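Local coordinates for probable N-acetyl-gamma-glutamyl-phosphate reductase (Arabidopsis thaliana, PDB 2Q49), which catalyses the NADPH-dependent reduction of N-acetyl-L-glutamyl 5-phosphate to its semialdehyde, a step of arginine biosynthesis in the chloroplast, at the interface of chains A and B and the interface of chains A and C. Coordinates in Å, arbitrary orientation; residue numbers count along the deposited sequence, not the author numbering. Chains: chain A/B/C, Probable N-acetyl-gamma-glutamyl-phosphate reductase.

Contact 1: the interface of chains A and B. Residues chain A 191, 256, 296-298; chain B 214-216, 247.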
# COMPACT_ATOMS: atom_id res chain seq x y z
N LYS A 191 2.11 -17.40 -2.06
CA LYS A 191 1.93 -15.98 -2.26
C LYS A 191 3.27 -15.27 -2.51
O LYS A 191 4.32 -15.66 -1.97
CB LYS A 191 1.27 -15.35 -1.03
CG LYS A 191 0.08 -16.10 -0.49
CD LYS A 191 0.46 -17.33 0.33
CE LYS A 191 -0.81 -18.04 0.78
NZ LYS A 191 -1.68 -17.15 1.62
N GLN A 256 5.25 -16.48 0.83
CA GLN A 256 4.83 -17.49 1.80
C GLN A 256 4.12 -18.59 1.06
O GLN A 256 3.42 -18.33 0.09
CB GLN A 256 3.84 -16.93 2.83
CG GLN A 256 3.16 -18.03 3.68
CD GLN A 256 2.19 -17.48 4.74
OE1 GLN A 256 2.42 -16.40 5.32
NE2 GLN A 256 1.12 -18.22 5.01
N ARG A 296 5.71 -14.39 9.71
CA ARG A 296 5.21 -13.29 8.89
C ARG A 296 6.30 -12.96 7.88
O ARG A 296 7.48 -12.83 8.25
CB ARG A 296 4.95 -12.05 9.74
CG ARG A 296 4.00 -12.27 10.90
CD ARG A 296 3.13 -11.03 11.08
NE ARG A 296 3.93 -9.88 11.47
CZ ARG A 296 3.57 -8.61 11.26
NH1 ARG A 296 4.37 -7.64 11.69
NH2 ARG A 296 2.43 -8.31 10.62
N THR A 297 5.93 -12.78 6.61
CA THR A 297 6.94 -12.45 5.61
C THR A 297 7.58 -11.12 5.99
O THR A 297 8.73 -10.84 5.65
CB THR A 297 6.34 -12.36 4.18
OG1 THR A 297 5.60 -11.15 4.04
CG2 THR A 297 5.43 -13.54 3.90
N HIS A 298 6.83 -10.29 6.72
CA HIS A 298 7.34 -8.99 7.16
C HIS A 298 8.65 -9.17 7.93
O HIS A 298 9.53 -8.31 7.85
CB HIS A 298 6.34 -8.29 8.10
CG HIS A 298 4.90 -8.48 7.74
ND1 HIS A 298 4.30 -9.72 7.68
CD2 HIS A 298 3.91 -7.58 7.50
CE1 HIS A 298 3.00 -9.58 7.43
NE2 HIS A 298 2.75 -8.29 7.32
N ILE B 214 2.08 -10.78 4.48
CA ILE B 214 0.81 -11.41 4.87
C ILE B 214 1.08 -12.35 6.04
O ILE B 214 2.23 -12.71 6.30
CB ILE B 214 0.18 -12.27 3.74
CG1 ILE B 214 1.09 -13.49 3.46
CG2 ILE B 214 -0.07 -11.41 2.48
CD1 ILE B 214 0.60 -14.41 2.33
N SER B 215 0.04 -12.76 6.75
CA SER B 215 0.25 -13.70 7.83
C SER B 215 -0.89 -14.69 7.90
O SER B 215 -2.01 -14.40 7.50
CB SER B 215 0.42 -12.98 9.18
OG SER B 215 -0.64 -12.08 9.43
N SER B 216 -0.59 -15.88 8.40
CA SER B 216 -1.62 -16.86 8.57
C SER B 216 -2.12 -16.72 10.01
O SER B 216 -1.47 -17.20 10.93
CB SER B 216 -1.07 -18.28 8.36
OG SER B 216 -0.66 -18.48 7.01
N HIS B 247 -5.80 -15.74 6.16
CA HIS B 247 -4.54 -15.12 5.77
C HIS B 247 -4.84 -13.64 5.64
O HIS B 247 -5.71 -13.24 4.87
CB HIS B 247 -4.03 -15.65 4.42
CG HIS B 247 -3.66 -17.11 4.44
ND1 HIS B 247 -4.60 -18.11 4.35
CD2 HIS B 247 -2.47 -17.72 4.64
CE1 HIS B 247 -4.01 -19.28 4.51
NE2 HIS B 247 -2.72 -19.07 4.69
O HOH W 1 2.04 -16.83 8.06

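Contact 2: the interface of chains A and C. Residues chain A 34, 253, 302, 328, 357; chain C 356-359.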
# COMPACT_ATOMS: atom_id res chain seq x y z
N ARG A 34 23.33 -4.87 -4.85
CA ARG A 34 23.20 -4.50 -3.45
C ARG A 34 23.96 -5.46 -2.52
O ARG A 34 24.73 -5.03 -1.68
CB ARG A 34 21.73 -4.48 -2.99
CG ARG A 34 21.58 -4.13 -1.49
CD ARG A 34 20.11 -3.91 -1.09
NE ARG A 34 19.32 -5.14 -1.18
CZ ARG A 34 19.43 -6.18 -0.37
NH1 ARG A 34 20.31 -6.16 0.62
NH2 ARG A 34 18.67 -7.25 -0.54
N ARG A 253 7.91 -6.98 -1.69
CA ARG A 253 8.78 -8.07 -1.25
C ARG A 253 8.07 -9.08 -0.37
O ARG A 253 7.10 -8.73 0.31
CB ARG A 253 9.98 -7.52 -0.46
CG ARG A 253 11.04 -6.78 -1.28
CD ARG A 253 12.16 -6.18 -0.39
NE ARG A 253 13.14 -5.50 -1.24
CZ ARG A 253 14.25 -6.07 -1.70
NH1 ARG A 253 14.55 -7.32 -1.39
NH2 ARG A 253 15.04 -5.39 -2.52
N GLY A 302 13.78 -8.21 3.14
CA GLY A 302 15.09 -7.61 2.96
C GLY A 302 16.20 -8.46 3.54
O GLY A 302 17.31 -7.97 3.80
N LEU A 328 13.04 -12.01 -3.31
CA LEU A 328 14.17 -11.46 -4.04
C LEU A 328 15.54 -11.85 -3.46
O LEU A 328 16.56 -11.75 -4.16
CB LEU A 328 14.07 -9.93 -4.10
CG LEU A 328 12.94 -9.42 -5.01
CD1 LEU A 328 12.88 -7.88 -5.03
CD2 LEU A 328 13.18 -9.97 -6.42
N LEU A 357 14.36 -5.62 7.40
CA LEU A 357 14.00 -4.21 7.48
C LEU A 357 12.57 -4.07 8.00
O LEU A 357 11.68 -3.57 7.29
CB LEU A 357 14.14 -3.52 6.11
CG LEU A 357 14.16 -1.98 6.18
CD1 LEU A 357 15.42 -1.49 6.96
CD2 LEU A 357 14.20 -1.39 4.76
N PRO C 356 20.53 0.94 -0.17
CA PRO C 356 19.07 1.11 -0.09
C PRO C 356 18.29 -0.14 -0.49
O PRO C 356 18.74 -0.92 -1.34
CB PRO C 356 18.80 2.29 -1.02
CG PRO C 356 20.10 3.06 -0.99
CD PRO C 356 21.12 1.94 -1.07
N LEU C 357 17.12 -0.33 0.12
CA LEU C 357 16.29 -1.47 -0.21
C LEU C 357 15.34 -1.06 -1.34
O LEU C 357 14.35 -0.37 -1.12
CB LEU C 357 15.49 -1.95 1.00
CG LEU C 357 14.87 -3.33 0.76
CD1 LEU C 357 16.00 -4.35 0.52
CD2 LEU C 357 14.00 -3.75 1.93
N PHE C 358 15.66 -1.48 -2.56
CA PHE C 358 14.84 -1.17 -3.72
C PHE C 358 14.89 -2.34 -4.70
O PHE C 358 15.95 -2.85 -5.02
CB PHE C 358 15.31 0.13 -4.39
CG PHE C 358 14.50 0.52 -5.61
CD1 PHE C 358 14.69 -0.12 -6.83
CD2 PHE C 358 13.52 1.50 -5.52
CE1 PHE C 358 13.91 0.21 -7.96
CE2 PHE C 358 12.72 1.83 -6.64
CZ PHE C 358 12.93 1.18 -7.86
N PRO C 359 13.72 -2.77 -5.20
CA PRO C 359 12.43 -2.19 -4.80
C PRO C 359 12.03 -2.63 -3.39
O PRO C 359 12.69 -3.54 -2.87
CB PRO C 359 11.48 -2.70 -5.88
CG PRO C 359 12.03 -4.06 -6.19
CD PRO C 359 13.53 -3.86 -6.18
OXT PRO C 359 11.09 -2.06 -2.81

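Contact 3: the interface of chains A and C. Residues chain A 355-359; chain C 31, 34, 253, 302.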
# COMPACT_ATOMS: atom_id res chain seq x y z
N GLN A 355 20.07 -7.63 8.43
CA GLN A 355 18.96 -7.85 9.35
C GLN A 355 17.69 -7.36 8.68
O GLN A 355 17.70 -6.38 7.94
CB GLN A 355 19.21 -7.12 10.67
CG GLN A 355 20.08 -7.91 11.65
CD GLN A 355 19.37 -9.09 12.27
OE1 GLN A 355 18.38 -8.94 13.00
NE2 GLN A 355 19.88 -10.29 11.99
N PRO A 356 16.56 -8.05 8.95
CA PRO A 356 15.27 -7.68 8.35
C PRO A 356 14.92 -6.20 8.45
O PRO A 356 15.16 -5.58 9.48
CB PRO A 356 14.27 -8.58 9.09
CG PRO A 356 15.12 -9.79 9.47
CD PRO A 356 16.39 -9.12 9.94
N LEU A 357 14.36 -5.62 7.40
CA LEU A 357 14.00 -4.21 7.48
C LEU A 357 12.57 -4.07 8.00
O LEU A 357 11.68 -3.57 7.29
CB LEU A 357 14.14 -3.52 6.11
CG LEU A 357 14.16 -1.98 6.18
CD1 LEU A 357 15.42 -1.49 6.96
CD2 LEU A 357 14.20 -1.39 4.76
N PHE A 358 12.34 -4.53 9.22
CA PHE A 358 11.03 -4.44 9.86
C PHE A 358 11.08 -3.34 10.92
O PHE A 358 12.02 -3.31 11.72
CB PHE A 358 10.63 -5.76 10.53
CG PHE A 358 9.26 -5.70 11.15
CD1 PHE A 358 9.06 -5.09 12.38
CD2 PHE A 358 8.15 -6.14 10.43
CE1 PHE A 358 7.79 -4.91 12.89
CE2 PHE A 358 6.87 -5.97 10.93
CZ PHE A 358 6.68 -5.35 12.16
N PRO A 359 10.06 -2.44 10.94
CA PRO A 359 8.90 -2.40 10.04
C PRO A 359 9.23 -1.99 8.60
O PRO A 359 10.41 -1.76 8.28
CB PRO A 359 7.96 -1.40 10.72
CG PRO A 359 8.93 -0.46 11.39
CD PRO A 359 9.96 -1.38 11.97
OXT PRO A 359 8.28 -1.90 7.80
N GLU C 31 15.60 -0.25 15.29
CA GLU C 31 16.54 0.27 14.30
C GLU C 31 17.96 0.27 14.87
O GLU C 31 18.90 -0.09 14.17
CB GLU C 31 16.13 1.68 13.87
CG GLU C 31 14.95 1.71 12.89
CD GLU C 31 15.26 1.02 11.59
OE1 GLU C 31 15.18 -0.22 11.53
OE2 GLU C 31 15.61 1.72 10.62
N ARG C 34 19.10 -3.29 14.84
CA ARG C 34 19.35 -3.74 13.47
C ARG C 34 20.66 -3.13 12.98
O ARG C 34 21.49 -3.82 12.40
CB ARG C 34 18.22 -3.32 12.51
CG ARG C 34 18.49 -3.68 11.04
CD ARG C 34 17.33 -3.22 10.11
NE ARG C 34 17.14 -1.77 10.11
CZ ARG C 34 17.92 -0.92 9.46
NH1 ARG C 34 18.95 -1.37 8.75
NH2 ARG C 34 17.67 0.39 9.51
N ARG C 253 8.34 3.52 5.80
CA ARG C 253 9.59 4.29 5.91
C ARG C 253 9.65 5.34 4.82
O ARG C 253 8.86 5.31 3.87
CB ARG C 253 10.80 3.39 5.72
CG ARG C 253 10.98 2.37 6.76
CD ARG C 253 12.02 1.34 6.33
NE ARG C 253 12.29 0.40 7.41
CZ ARG C 253 13.22 0.58 8.35
NH1 ARG C 253 13.97 1.68 8.34
NH2 ARG C 253 13.38 -0.33 9.31
N GLY C 302 15.90 2.51 3.86
CA GLY C 302 16.62 1.44 4.54
C GLY C 302 18.12 1.65 4.55
O GLY C 302 18.87 0.75 4.90
O HOH W 2 14.47 -2.74 12.61

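Contact 4: the interface of chains A and C. Residues chain A 63, 66, 68; chain C 287, 305, 355.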
# COMPACT_ATOMS: atom_id res chain seq x y z
N HIS A 63 18.91 4.24 -6.85
CA HIS A 63 19.20 3.93 -5.46
C HIS A 63 20.64 3.44 -5.26
O HIS A 63 21.15 3.45 -4.14
CB HIS A 63 18.25 2.88 -4.89
CG HIS A 63 18.48 1.49 -5.41
ND1 HIS A 63 18.09 1.10 -6.68
CD2 HIS A 63 19.00 0.39 -4.82
CE1 HIS A 63 18.36 -0.18 -6.84
NE2 HIS A 63 18.91 -0.64 -5.73
N ALA A 66 25.36 5.55 -4.49
CA ALA A 66 26.48 5.63 -3.56
C ALA A 66 27.64 4.77 -4.07
O ALA A 66 28.79 4.93 -3.66
CB ALA A 66 26.06 5.17 -2.15
N LYS A 68 30.03 3.06 -7.23
CA LYS A 68 30.61 3.43 -8.51
C LYS A 68 30.84 2.14 -9.30
O LYS A 68 31.81 1.42 -9.07
CB LYS A 68 31.92 4.18 -8.30
CG LYS A 68 31.74 5.65 -7.89
CD LYS A 68 30.88 5.81 -6.63
CE LYS A 68 30.65 7.29 -6.33
NZ LYS A 68 29.85 7.51 -5.10
N LYS C 287 24.22 13.39 -0.52
CA LYS C 287 24.45 13.50 -1.96
C LYS C 287 23.67 14.64 -2.61
O LYS C 287 22.46 14.75 -2.43
CB LYS C 287 24.05 12.20 -2.68
CG LYS C 287 24.66 10.93 -2.12
CD LYS C 287 26.19 11.00 -2.08
CE LYS C 287 26.79 9.64 -1.79
NZ LYS C 287 28.27 9.72 -1.66
N TYR C 305 21.73 6.84 3.73
CA TYR C 305 21.91 7.83 2.67
C TYR C 305 20.86 8.88 2.46
O TYR C 305 19.65 8.65 2.58
CB TYR C 305 22.19 7.11 1.34
CG TYR C 305 23.62 6.59 1.25
CD1 TYR C 305 24.68 7.44 0.94
CD2 TYR C 305 23.91 5.25 1.51
CE1 TYR C 305 26.00 6.98 0.90
CE2 TYR C 305 25.24 4.79 1.47
CZ TYR C 305 26.27 5.66 1.17
OH TYR C 305 27.58 5.21 1.17
N GLN C 355 23.15 -0.64 1.80
CA GLN C 355 22.63 -0.18 0.51
C GLN C 355 21.10 -0.02 0.59
O GLN C 355 20.44 -0.77 1.30
CB GLN C 355 22.99 -1.17 -0.61
CG GLN C 355 24.40 -1.00 -1.15
CD GLN C 355 24.59 0.35 -1.80
OE1 GLN C 355 23.88 0.72 -2.75
NE2 GLN C 355 25.55 1.10 -1.29
O HOH W 3 29.48 7.02 -1.83

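Contact 1: the interface of chains A and B
A:Lys191 and A:Gln256 reach from two strands, 187-193 and 255-262, onto B:Ile214 to B:Ser216 and B:His247; both strands lie in the dimerisation domain of this semialdehyde dehydrogenase, a homotetrameric enzyme. A:Lys191 runs outward past B:Ile214. Its CB lies 3.6 Å from CD1 of B:Ile214, and CD passes the same methyl; the two side chains cross at about a right angle, and A:Lys191 CG is tight against B:Ile214 CD1 at 3.3 Å. CE turns away from that methyl, and the bend at chi4 (-60°) carries the ammonium NZ over the face of the B:His247 ring, 3.6 Å from its centroid, a cation-pi contact. A:Gln256 runs extended beyond CG and divides its amide between two partners. A:Gln256 NE2 donates to the hydroxyl OG of B:Ser216 at 2.7 Å, with the oxygen near the amide plane and the bond bent to 144° at H. A:Gln256 OE1 meets water 1 at 2.8 Å, and that water also binds the backbone N of B:Ser216, an arrangement consistent with this orientation of the amide. NE2 also lies at the in-plane edge of the B:His247 ring. Farther along, A:Arg296 pairs with B:Ser215 as an antiparallel beta bridge. The A:His298 ring brings CE1 to 3.8 Å from CA of B:Ile214, while NH2 of A:Arg296 covers one ring face.

Contact 2: the interface of chains A and C
The polar part of this contact joins A:Arg253 to the carboxyl end of chain C at C:Pro359, within the homotetramer of the reductase. A:Arg253 NE donates to the terminal carboxylate oxygen O of C:Pro359 at 2.6 Å. The donor lies in the carbonyl plane, whereas the oxygen is tilted 20° from the guanidinium plane; NH2 adds a weak bond to the same oxygen. Opposite charges on the guanidinium and the chain end would probably strengthen this grip. The apolar part centres on C:Leu357. Its chi1 (-167°, CG pointing away from the backbone N) and chi2 (61°) together put CD1 over the centre of the A:Arg253 guanidinium, 3.3 Å from A:Arg253 CZ. CD1 of A:Leu328 covers the opposite face, so the flat group is sandwiched between two methyls. The same C:Leu357 CD1 also sits over one face of the A:Arg34 guanidinium, offset toward the rim. C:Leu357 CD2 meets A:Leu357 CD2 at 3.7 Å, the two side chains running antiparallel past one another. A looser touch joins CD1 of A:Leu328 to CG of C:Pro359, 4.1 Å apart. In the fold, the C-terminal tail of chain C, closed by a cis peptide bond before C:Pro359, lies against helix 27-37 of chain A, the loop of A:Arg253 just ahead of strand 255-262, and A:Leu328 just ahead of helix 329-343.

Contact 3: the interface of chains A and C
CG of A:Leu357 stands anti to the backbone N (chi1 -164°), while C:Arg253 runs extended from CG to NE, and these torsions lay the leucine branch across the flat end of the arginine. The site is the C-terminal tail of chain A docked on a Glu-Arg cluster of chain C in the homotetrameric reductase of the NAGSA dehydrogenase family. CD1 of A:Leu357 lies over the centre of the C:Arg253 guanidinium, 3.3 Å from CZ, and also over the centre of the C:Arg34 guanidinium, 3.6 Å from its CZ. A:Leu357 CD2 turns to CA of C:Gly302 at 3.7 Å. Beneath the leucine, the carboxylate of C:Glu31 holds the two arginines in place. C:Arg253 grips it end-on with NH1 and NH2, C:Arg34 side-on with NE and NH2, and they reach each oxygen from opposite faces of its plane. The C:Arg34 NH2 to C:Glu31 OE2 salt bridge is 2.7 Å long. Both guanidinium groups keep the carboxylate at their edges, and each has one face against the leucine methyl. NE of C:Arg253 donates to the terminal O of A:Pro359, 3.0 Å away and tilted 33° from the carbonyl plane. Water 2 links O of A:Phe358 (2.7 Å) with OE1 of C:Glu31. CB of A:Gln355 packs on CG of C:Arg34 at 3.5 Å.

Contact 4: the interface of chains A and C
The backbone carbonyl O of A:Ala66 takes water 3 at 2.9 Å, and the same water is 3.0 Å from the ammonium NZ of C:Lys287, so a water bridge joins the two chains here. NZ of A:Lys68 donates to the carbonyl O of A:Ala66 too, at 3.1 Å, standing well above the carbonyl plane, but this lysine is poorly ordered and its place is less certain; its reach to water 3 is weak. The two ammonium groups, NZ of A:Lys68 and NZ of C:Lys287, are modelled 4.4 Å apart, a separation that the disorder of A:Lys68 leaves doubtful. The apolar half is the methyl of A:Ala66 against C:Tyr305. A:Ala66 CB sits over one ring face, displaced from the centroid toward the phenol end, where C:Tyr305 CZ is 3.4 Å away: a CH-pi contact. C:Tyr305 has CG anti to its carbonyl carbon, and chi2 of -78° turns the ring so that its face meets the methyl. C:Gln355, bent at chi2, brings its amide NE2 to 4.2 Å from CB of A:Ala66. On chain A the contact uses the loop after the 3-10 helix 62-64, in the NAD-binding domain; on chain C it uses strand 286-288, the loop just before strand 306-312, and the C-terminal tail.

Contacts 2 and 3 are two-fold twins with the chains exchanged, about 10 Å apart between the centres of their C-alpha atoms, and A:Leu357 belongs to both. Each tail thus docks on the other chain, a reciprocal exchange of C-termini across the A-C interface. Contact 4 extends the same interface, about 14 Å from contact 2 and 18 Å from contact 3. Contact 1 belongs to the separate A-B interface, about 17 Å from contacts 2 and 3 and 30 Å from contact 4. Chain A therefore joins two neighbours, consistent with the homotetramer, and the centres of contacts 1 and 2 each lie about 14 Å from the active-site A:Cys163.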